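Local coordinates for protein tyrosyl-tRNA synthetase (Pyrococcus horikoshii, PDB 2CYC) that probably attaches tyrosine to its cognate tRNA in two steps, first activating the amino acid with ATP and then passing it to the acceptor end, at residues Trp78-Leu83 / Phe163-Tyr168; Met147-Ile152 / Ile167-Gln172. All blocks are in the same frame, centred on the assembly; numbering follows the deposited sequence.

Contact 1. Residues Trp78-Leu83 / Phe163-Tyr168; sequences WINDKL and FAKLIY. With TYR (tyrosine), chain C.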
ATOM      1  N   TRP A  78     -13.884   3.351  -3.806  1.00 19.14           N
ATOM      2  CA  TRP A  78     -13.801   2.126  -4.595  1.00 21.42           C
ATOM      3  C   TRP A  78     -13.200   1.033  -3.697  1.00 27.03           C
ATOM      4  O   TRP A  78     -13.707  -0.089  -3.621  1.00 23.60           O
ATOM      5  CB  TRP A  78     -12.924   2.400  -5.823  1.00 19.44           C
ATOM      6  CG  TRP A  78     -12.324   1.197  -6.506  1.00 21.19           C
ATOM      7  CD1 TRP A  78     -12.949   0.015  -6.810  1.00 20.39           C
ATOM      8  CD2 TRP A  78     -10.983   1.083  -7.005  1.00 18.45           C
ATOM      9  NE1 TRP A  78     -12.076  -0.826  -7.470  1.00 25.70           N
ATOM     10  CE2 TRP A  78     -10.863  -0.197  -7.602  1.00 20.78           C
ATOM     11  CE3 TRP A  78      -9.867   1.945  -7.008  1.00 18.03           C
ATOM     12  CZ2 TRP A  78      -9.667  -0.646  -8.195  1.00 22.39           C
ATOM     13  CZ3 TRP A  78      -8.678   1.505  -7.598  1.00 18.95           C
ATOM     14  CH2 TRP A  78      -8.589   0.213  -8.185  1.00 23.65           C
ATOM     15  N   ILE A  79     -12.124   1.387  -3.003  1.00 21.36           N
ATOM     16  CA  ILE A  79     -11.448   0.475  -2.087  1.00 22.96           C
ATOM     17  C   ILE A  79     -12.393   0.062  -0.967  1.00 24.54           C
ATOM     18  O   ILE A  79     -12.429  -1.104  -0.556  1.00 23.12           O
ATOM     19  CB  ILE A  79     -10.217   1.157  -1.452  1.00 18.16           C
ATOM     20  CG1 ILE A  79      -9.078   1.218  -2.473  1.00 14.53           C
ATOM     21  CG2 ILE A  79      -9.812   0.431  -0.171  1.00 12.34           C
ATOM     22  CD1 ILE A  79      -7.864   1.993  -1.972  1.00 13.59           C
ATOM     23  N   ASN A  80     -13.171   1.024  -0.483  1.00 18.36           N
ATOM     24  CA  ASN A  80     -14.090   0.755   0.609  1.00 22.19           C
ATOM     25  C   ASN A  80     -15.429   0.160   0.170  1.00 20.10           C
ATOM     26  O   ASN A  80     -16.394   0.163   0.928  1.00 21.73           O
ATOM     27  CB  ASN A  80     -14.304   2.032   1.438  1.00 14.86           C
ATOM     28  CG  ASN A  80     -14.647   1.723   2.881  1.00 25.69           C
ATOM     29  OD1 ASN A  80     -14.435   0.600   3.339  1.00 18.23           O
ATOM     30  ND2 ASN A  80     -15.162   2.713   3.608  1.00 18.50           N
ATOM     31  N   ASP A  81     -15.471  -0.349  -1.057  1.00 22.68           N
ATOM     32  CA  ASP A  81     -16.663  -0.983  -1.626  1.00 26.15           C
ATOM     33  C   ASP A  81     -17.942  -0.148  -1.692  1.00 31.02           C
ATOM     34  O   ASP A  81     -19.035  -0.681  -1.527  1.00 25.86           O
ATOM     35  CB  ASP A  81     -16.968  -2.285  -0.879  1.00 28.72           C
ATOM     36  CG  ASP A  81     -15.815  -3.268  -0.933  1.00 31.89           C
ATOM     37  OD1 ASP A  81     -15.282  -3.499  -2.041  1.00 30.18           O
ATOM     38  OD2 ASP A  81     -15.446  -3.810   0.129  1.00 31.60           O
ATOM     39  N   LYS A  82     -17.826   1.148  -1.952  1.00 28.72           N
ATOM     40  CA  LYS A  82     -19.027   1.970  -2.027  1.00 27.67           C
ATOM     41  C   LYS A  82     -19.633   1.866  -3.410  1.00 27.36           C
ATOM     42  O   LYS A  82     -18.926   1.605  -4.388  1.00 22.09           O
ATOM     43  CB  LYS A  82     -18.708   3.432  -1.708  1.00 30.00           C
ATOM     44  CG  LYS A  82     -18.179   3.651  -0.302  1.00 21.09           C
ATOM     45  CD  LYS A  82     -19.075   2.995   0.737  1.00 30.48           C
ATOM     46  CE  LYS A  82     -18.598   3.324   2.137  1.00 27.31           C
ATOM     47  NZ  LYS A  82     -19.296   2.477   3.137  1.00 47.55           N
ATOM     48  N   LEU A  83     -20.945   2.068  -3.490  1.00 26.64           N
ATOM     49  CA  LEU A  83     -21.626   1.997  -4.763  1.00 22.43           C
ATOM     50  C   LEU A  83     -21.195   0.726  -5.482  1.00 25.95           C
ATOM     51  O   LEU A  83     -20.803   0.751  -6.653  1.00 26.30           O
ATOM     52  CB  LEU A  83     -21.302   3.252  -5.597  1.00 25.10           C
ATOM     53  CG  LEU A  83     -22.001   4.526  -5.073  1.00 30.72           C
ATOM     54  CD1 LEU A  83     -21.439   5.798  -5.714  1.00 21.80           C
ATOM     55  CD2 LEU A  83     -23.500   4.405  -5.365  1.00 30.86           C
ATOM     56  N   PHE A 163      -6.353  -6.574   1.541  1.00 19.10           N
ATOM     57  CA  PHE A 163      -5.234  -5.687   1.786  1.00 18.91           C
ATOM     58  C   PHE A 163      -5.422  -4.236   1.370  1.00 20.44           C
ATOM     59  O   PHE A 163      -4.885  -3.334   2.021  1.00 20.42           O
ATOM     60  CB  PHE A 163      -3.955  -6.243   1.146  1.00 20.70           C
ATOM     61  CG  PHE A 163      -2.716  -5.475   1.533  1.00 18.08           C
ATOM     62  CD1 PHE A 163      -2.066  -4.667   0.610  1.00 17.34           C
ATOM     63  CD2 PHE A 163      -2.243  -5.515   2.843  1.00 12.24           C
ATOM     64  CE1 PHE A 163      -0.957  -3.898   0.986  1.00 19.18           C
ATOM     65  CE2 PHE A 163      -1.136  -4.752   3.235  1.00 19.17           C
ATOM     66  CZ  PHE A 163      -0.491  -3.938   2.301  1.00 15.39           C
ATOM     67  N   ALA A 164      -6.179  -4.002   0.302  1.00 17.74           N
ATOM     68  CA  ALA A 164      -6.397  -2.644  -0.190  1.00 20.06           C
ATOM     69  C   ALA A 164      -6.961  -1.720   0.880  1.00 19.42           C
ATOM     70  O   ALA A 164      -6.628  -0.535   0.906  1.00 14.57           O
ATOM     71  CB  ALA A 164      -7.328  -2.652  -1.417  1.00 15.99           C
ATOM     72  N   LYS A 165      -7.810  -2.258   1.758  1.00 15.31           N
ATOM     73  CA  LYS A 165      -8.415  -1.450   2.818  1.00 22.13           C
ATOM     74  C   LYS A 165      -7.400  -0.934   3.817  1.00 20.56           C
ATOM     75  O   LYS A 165      -7.618   0.107   4.440  1.00 18.90           O
ATOM     76  CB  LYS A 165      -9.518  -2.231   3.537  1.00 22.71           C
ATOM     77  CG  LYS A 165     -10.764  -2.407   2.669  1.00 29.35           C
ATOM     78  CD  LYS A 165     -11.897  -3.122   3.402  1.00 30.67           C
ATOM     79  CE  LYS A 165     -13.185  -3.050   2.596  1.00 27.82           C
ATOM     80  NZ  LYS A 165     -12.996  -3.551   1.207  1.00 27.35           N
ATOM     81  N   LEU A 166      -6.293  -1.657   3.967  1.00 17.84           N
ATOM     82  CA  LEU A 166      -5.218  -1.238   4.871  1.00 17.48           C
ATOM     83  C   LEU A 166      -4.403  -0.124   4.201  1.00 15.92           C
ATOM     84  O   LEU A 166      -3.758   0.676   4.872  1.00 19.45           O
ATOM     85  CB  LEU A 166      -4.298  -2.420   5.205  1.00 20.34           C
ATOM     86  CG  LEU A 166      -4.723  -3.360   6.343  1.00 27.67           C
ATOM     87  CD1 LEU A 166      -4.707  -2.590   7.647  1.00 24.41           C
ATOM     88  CD2 LEU A 166      -6.109  -3.929   6.085  1.00 21.56           C
ATOM     89  N   ILE A 167      -4.420  -0.077   2.872  1.00 13.95           N
ATOM     90  CA  ILE A 167      -3.685   0.975   2.172  1.00 18.95           C
ATOM     91  C   ILE A 167      -4.423   2.316   2.325  1.00 15.85           C
ATOM     92  O   ILE A 167      -3.807   3.377   2.450  1.00 18.77           O
ATOM     93  CB  ILE A 167      -3.528   0.627   0.670  1.00 22.09           C
ATOM     94  CG1 ILE A 167      -2.721  -0.671   0.528  1.00 17.17           C
ATOM     95  CG2 ILE A 167      -2.845   1.787  -0.078  1.00 17.15           C
ATOM     96  CD1 ILE A 167      -2.642  -1.187  -0.895  1.00 17.70           C
ATOM     97  N   TYR A 168      -5.750   2.251   2.330  1.00 19.87           N
ATOM     98  CA  TYR A 168      -6.619   3.430   2.462  1.00 15.95           C
ATOM     99  C   TYR A 168      -6.157   4.483   3.499  1.00 17.69           C
ATOM    100  O   TYR A 168      -6.038   5.669   3.185  1.00 23.25           O
ATOM    101  CB  TYR A 168      -8.050   2.941   2.776  1.00 15.31           C
ATOM    102  CG  TYR A 168      -9.149   3.993   2.906  1.00 18.79           C
ATOM    103  CD1 TYR A 168     -10.336   3.860   2.191  1.00 17.77           C
ATOM    104  CD2 TYR A 168      -9.044   5.057   3.806  1.00 13.59           C
ATOM    105  CE1 TYR A 168     -11.394   4.745   2.365  1.00 20.89           C
ATOM    106  CE2 TYR A 168     -10.103   5.952   3.990  1.00 16.47           C
ATOM    107  CZ  TYR A 168     -11.275   5.786   3.264  1.00 23.55           C
ATOM    108  OH  TYR A 168     -12.331   6.660   3.426  1.00 20.91           O
TER
HETATM  109  N   TYR C 701     -12.094   8.630   5.345  1.00 14.73           N
HETATM  110  CA  TYR C 701     -13.045   9.735   5.015  1.00 22.87           C
HETATM  111  C   TYR C 701     -14.480   9.315   5.328  1.00 25.66           C
HETATM  112  O   TYR C 701     -14.694   8.121   5.629  1.00 26.49           O
HETATM  113  CB  TYR C 701     -12.922  10.111   3.530  1.00 14.73           C
HETATM  114  CG  TYR C 701     -11.568  10.685   3.159  1.00 17.44           C
HETATM  115  CD1 TYR C 701     -11.101  11.860   3.747  1.00 14.90           C
HETATM  116  CD2 TYR C 701     -10.752  10.051   2.219  1.00 17.69           C
HETATM  117  CE1 TYR C 701      -9.844  12.392   3.409  1.00 16.73           C
HETATM  118  CE2 TYR C 701      -9.508  10.575   1.868  1.00 16.39           C
HETATM  119  CZ  TYR C 701      -9.056  11.739   2.467  1.00 16.40           C
HETATM  120  OH  TYR C 701      -7.813  12.243   2.123  1.00 16.00           O
HETATM  121  OXT TYR C 701     -15.372  10.183   5.264  1.00 26.11           O
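K165 reaches across to D81 and to the backbone of I79, and its ammonium group ties the two segments together. The lysine crosses the aspartate side chain at about a right angle. A bend at its last torsion (chi4 54°) sets NZ beside D81, and NZ meets OD2 at 2.7 Å in a salt bridge that comes in from above the carboxylate plane. The same NZ donates to the carbonyl O of I79 at 3.1 Å, almost in line with the carbonyl (C=O...NZ angle 161°). D162 gives the ammonium a third, also acidic, partner, while D81 OD1 turns to K139 of the second subunit. The carbonyl of I79 lies where helix 74-79 runs out: D81, with positive phi, is the C-prime residue of a Schellman motif, in which its N bonds to W78 O at 3.1 Å. The lysine therefore binds at the C-terminal end of that helix, where the helix dipole would add to its attraction. An alanine in place of K165 would probably leave D81 OD2 and D162 without the ammonium they share, and the I79 carbonyl without this donor.

Next to this bridge, I79 CG2 lies 3.5 Å from A164 O and 4.2 Å from A164 CB. Chi1 of Y168 (-178°) puts CG anti to the backbone N, beside the carbonyl carbon. The I79 methyl CG2 meets the ring at its edge, 4.2 Å from CD1, while N80 CB approaches CE1 obliquely. The Y168 OH accepts a 2.8 Å hydrogen bond from N of the bound tyrosine, which lies in the ring plane, and also bonds E41.

Contact 2. Residues Met147-Ile152 / Ile167-Gln172; sequences MRSITI and IYPMMQ. With TYR (tyrosine), chain C.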
ATOM      1  N   MET A 147      -3.611  -0.890  11.216  1.00 25.57           N
ATOM      2  CA  MET A 147      -4.741  -1.755  11.538  1.00 29.69           C
ATOM      3  C   MET A 147      -5.688  -1.049  12.501  1.00 31.87           C
ATOM      4  O   MET A 147      -6.902  -1.169  12.381  1.00 26.00           O
ATOM      5  CB  MET A 147      -4.249  -3.062  12.162  1.00 27.73           C
ATOM      6  CG  MET A 147      -3.570  -3.989  11.177  1.00 29.65           C
ATOM      7  SD  MET A 147      -2.793  -5.411  11.988  1.00 34.05           S
ATOM      8  CE  MET A 147      -4.224  -6.378  12.400  1.00 40.33           C
ATOM      9  N   ARG A 148      -5.117  -0.305  13.445  1.00 31.90           N
ATOM     10  CA  ARG A 148      -5.905   0.421  14.437  1.00 34.77           C
ATOM     11  C   ARG A 148      -6.608   1.647  13.870  1.00 32.19           C
ATOM     12  O   ARG A 148      -7.548   2.152  14.475  1.00 31.46           O
ATOM     13  CB  ARG A 148      -5.021   0.873  15.609  1.00 33.45           C
ATOM     14  CG  ARG A 148      -4.627  -0.236  16.587  1.00 45.40           C
ATOM     15  CD  ARG A 148      -4.022   0.340  17.874  1.00 49.13           C
ATOM     16  NE  ARG A 148      -2.660   0.847  17.697  1.00 56.16           N
ATOM     17  CZ  ARG A 148      -1.583   0.073  17.571  1.00 60.56           C
ATOM     18  NH1 ARG A 148      -1.706  -1.249  17.607  1.00 67.44           N
ATOM     19  NH2 ARG A 148      -0.380   0.615  17.406  1.00 56.13           N
ATOM     20  N   SER A 149      -6.163   2.124  12.712  1.00 30.72           N
ATOM     21  CA  SER A 149      -6.749   3.328  12.122  1.00 29.24           C
ATOM     22  C   SER A 149      -7.852   3.018  11.113  1.00 27.43           C
ATOM     23  O   SER A 149      -8.423   3.916  10.498  1.00 28.99           O
ATOM     24  CB  SER A 149      -5.649   4.146  11.445  1.00 28.87           C
ATOM     25  OG  SER A 149      -5.293   3.568  10.196  1.00 30.83           O
ATOM     26  N   ILE A 150      -8.148   1.732  10.972  1.00 28.23           N
ATOM     27  CA  ILE A 150      -9.151   1.229  10.044  1.00 29.77           C
ATOM     28  C   ILE A 150     -10.573   1.757  10.315  1.00 24.88           C
ATOM     29  O   ILE A 150     -11.430   1.774   9.426  1.00 24.97           O
ATOM     30  CB  ILE A 150      -9.125  -0.326  10.073  1.00 33.65           C
ATOM     31  CG1 ILE A 150      -9.174  -0.859   8.650  1.00 40.67           C
ATOM     32  CG2 ILE A 150     -10.254  -0.876  10.926  1.00 36.90           C
ATOM     33  CD1 ILE A 150      -7.942  -0.493   7.844  1.00 38.77           C
ATOM     34  N   THR A 151     -10.815   2.197  11.543  1.00 23.88           N
ATOM     35  CA  THR A 151     -12.122   2.722  11.913  1.00 25.50           C
ATOM     36  C   THR A 151     -12.490   4.012  11.160  1.00 27.40           C
ATOM     37  O   THR A 151     -13.673   4.343  11.052  1.00 21.70           O
ATOM     38  CB  THR A 151     -12.205   2.989  13.447  1.00 28.70           C
ATOM     39  OG1 THR A 151     -11.230   3.970  13.822  1.00 32.80           O
ATOM     40  CG2 THR A 151     -11.945   1.697  14.232  1.00 26.04           C
ATOM     41  N   ILE A 152     -11.496   4.736  10.636  1.00 20.97           N
ATOM     42  CA  ILE A 152     -11.798   5.970   9.920  1.00 24.14           C
ATOM     43  C   ILE A 152     -12.645   5.695   8.681  1.00 26.43           C
ATOM     44  O   ILE A 152     -13.284   6.610   8.146  1.00 25.84           O
ATOM     45  CB  ILE A 152     -10.515   6.771   9.497  1.00 19.10           C
ATOM     46  CG1 ILE A 152      -9.692   5.981   8.477  1.00 26.30           C
ATOM     47  CG2 ILE A 152      -9.679   7.117  10.732  1.00 17.90           C
ATOM     48  CD1 ILE A 152      -8.425   6.716   8.012  1.00 20.57           C
ATOM     49  N   ILE A 167      -4.420  -0.077   2.872  1.00 13.95           N
ATOM     50  CA  ILE A 167      -3.685   0.975   2.172  1.00 18.95           C
ATOM     51  C   ILE A 167      -4.423   2.316   2.325  1.00 15.85           C
ATOM     52  O   ILE A 167      -3.807   3.377   2.450  1.00 18.77           O
ATOM     53  CB  ILE A 167      -3.528   0.627   0.670  1.00 22.09           C
ATOM     54  CG1 ILE A 167      -2.721  -0.671   0.528  1.00 17.17           C
ATOM     55  CG2 ILE A 167      -2.845   1.787  -0.078  1.00 17.15           C
ATOM     56  CD1 ILE A 167      -2.642  -1.187  -0.895  1.00 17.70           C
ATOM     57  N   TYR A 168      -5.750   2.251   2.330  1.00 19.87           N
ATOM     58  CA  TYR A 168      -6.619   3.430   2.462  1.00 15.95           C
ATOM     59  C   TYR A 168      -6.157   4.483   3.499  1.00 17.69           C
ATOM     60  O   TYR A 168      -6.038   5.669   3.185  1.00 23.25           O
ATOM     61  CB  TYR A 168      -8.050   2.941   2.776  1.00 15.31           C
ATOM     62  CG  TYR A 168      -9.149   3.993   2.906  1.00 18.79           C
ATOM     63  CD1 TYR A 168     -10.336   3.860   2.191  1.00 17.77           C
ATOM     64  CD2 TYR A 168      -9.044   5.057   3.806  1.00 13.59           C
ATOM     65  CE1 TYR A 168     -11.394   4.745   2.365  1.00 20.89           C
ATOM     66  CE2 TYR A 168     -10.103   5.952   3.990  1.00 16.47           C
ATOM     67  CZ  TYR A 168     -11.275   5.786   3.264  1.00 23.55           C
ATOM     68  OH  TYR A 168     -12.331   6.660   3.426  1.00 20.91           O
ATOM     69  N   PRO A 169      -5.875   4.071   4.738  1.00 18.60           N
ATOM     70  CA  PRO A 169      -5.449   5.097   5.702  1.00 21.25           C
ATOM     71  C   PRO A 169      -4.138   5.802   5.330  1.00 20.38           C
ATOM     72  O   PRO A 169      -3.950   6.980   5.625  1.00 16.89           O
ATOM     73  CB  PRO A 169      -5.344   4.317   7.016  1.00 17.56           C
ATOM     74  CG  PRO A 169      -6.314   3.153   6.808  1.00 21.34           C
ATOM     75  CD  PRO A 169      -5.996   2.757   5.389  1.00 20.33           C
ATOM     76  N   MET A 170      -3.222   5.076   4.702  1.00 14.51           N
ATOM     77  CA  MET A 170      -1.959   5.679   4.314  1.00 17.07           C
ATOM     78  C   MET A 170      -2.198   6.649   3.155  1.00 16.65           C
ATOM     79  O   MET A 170      -1.480   7.636   2.991  1.00 20.25           O
ATOM     80  CB  MET A 170      -0.947   4.583   3.945  1.00 11.65           C
ATOM     81  CG  MET A 170      -0.573   3.703   5.143  1.00 15.45           C
ATOM     82  SD  MET A 170       0.221   4.616   6.506  1.00 21.01           S
ATOM     83  CE  MET A 170      -1.216   5.079   7.540  1.00 19.26           C
ATOM     84  N   MET A 171      -3.221   6.370   2.356  1.00 19.64           N
ATOM     85  CA  MET A 171      -3.565   7.254   1.250  1.00 18.89           C
ATOM     86  C   MET A 171      -4.164   8.550   1.815  1.00 18.06           C
ATOM     87  O   MET A 171      -3.911   9.636   1.292  1.00 18.08           O
ATOM     88  CB  MET A 171      -4.585   6.581   0.323  1.00 16.59           C
ATOM     89  CG  MET A 171      -4.016   5.481  -0.560  1.00 15.83           C
ATOM     90  SD  MET A 171      -5.343   4.513  -1.327  1.00 19.51           S
ATOM     91  CE  MET A 171      -6.137   5.787  -2.367  1.00 15.91           C
ATOM     92  N   GLN A 172      -4.952   8.434   2.885  1.00 14.55           N
ATOM     93  CA  GLN A 172      -5.574   9.613   3.487  1.00 19.44           C
ATOM     94  C   GLN A 172      -4.498  10.529   4.047  1.00 20.60           C
ATOM     95  O   GLN A 172      -4.585  11.754   3.907  1.00 16.11           O
ATOM     96  CB  GLN A 172      -6.565   9.229   4.604  1.00 14.77           C
ATOM     97  CG  GLN A 172      -7.338  10.444   5.197  1.00 12.74           C
ATOM     98  CD  GLN A 172      -8.675  10.064   5.829  1.00 15.13           C
ATOM     99  OE1 GLN A 172      -9.230   9.012   5.523  1.00 13.11           O
ATOM    100  NE2 GLN A 172      -9.211  10.937   6.693  1.00  8.92           N
TER
HETATM  101  N   TYR C 701     -12.094   8.630   5.345  1.00 14.73           N
HETATM  102  CA  TYR C 701     -13.045   9.735   5.015  1.00 22.87           C
HETATM  103  C   TYR C 701     -14.480   9.315   5.328  1.00 25.66           C
HETATM  104  O   TYR C 701     -14.694   8.121   5.629  1.00 26.49           O
HETATM  105  CB  TYR C 701     -12.922  10.111   3.530  1.00 14.73           C
HETATM  106  CG  TYR C 701     -11.568  10.685   3.159  1.00 17.44           C
HETATM  107  CD1 TYR C 701     -11.101  11.860   3.747  1.00 14.90           C
HETATM  108  CD2 TYR C 701     -10.752  10.051   2.219  1.00 17.69           C
HETATM  109  CE1 TYR C 701      -9.844  12.392   3.409  1.00 16.73           C
HETATM  110  CE2 TYR C 701      -9.508  10.575   1.868  1.00 16.39           C
HETATM  111  CZ  TYR C 701      -9.056  11.739   2.467  1.00 16.40           C
HETATM  112  OH  TYR C 701      -7.813  12.243   2.123  1.00 16.00           O
HETATM  113  OXT TYR C 701     -15.372  10.183   5.264  1.00 26.11           O
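I152 and Q172 point at each other tip to tip in van der Waals contact, the methyl CD1 of I152 lying 3.5 Å from Q172 OE1, the oxygen that binds the ligand amine. That oxygen accepts a hydrogen bond from N of the bound tyrosine at 2.9 Å. The rest of the glutamine lies against the ligand ring, with CG 3.5 Å from CZ of the bound tyrosine. CG of Q172 stands anti to its backbone N (chi1 -175°) and the chain runs extended beyond it, and NE2 is bonded to Q190, so the amide is held at both ends.

One shell out, I152 CD1 also packs 4.0 Å from P169 CB and obliquely to the Y168 ring. The carbonyl of I152 accepts a bond from Q190 NE2. P169 is the centre of this packing: S149 OG comes within 3.3 Å of its CB, and the I150 side chain lies slantwise to the proline ring, its CD1 4.1 Å from CG. S149 OG is itself bonded to V146 O, in the last turn of helix 143-148. The proline also marks a kink in helix 164-178, as its N has no hydrogen to give to the turn before.

Helix 191-200 packs against S149, I152 and Q172 from outside the two segments. The arrangement belongs to the tyrosine pocket of the class I synthetase catalytic domain, where one helix supplies Y168, Q172 and D175 to the substrate.

Contacts 1 and 2 lie with their centres 10 Å apart and meet on helix 164-178: contact 1 uses its first turn, contact 2 the next, and I167 and Y168 belong to both. Along the chain the other partners come earlier, 78-83 at the end of helix 74-79, then 147-152, running from the end of helix 143-148 into a 3-10 segment. The two contacts touch directly, K165 O lying 3.5 Å from I150 CD1 and I79 CD1 3.6 Å from M171 SD. Helix 164-178 is thus packed by two separate parts of the catalytic domain while presenting side chains to the bound tyrosine. Both contacts also reach the second subunit, which places the pocket wall close to the dimer interface.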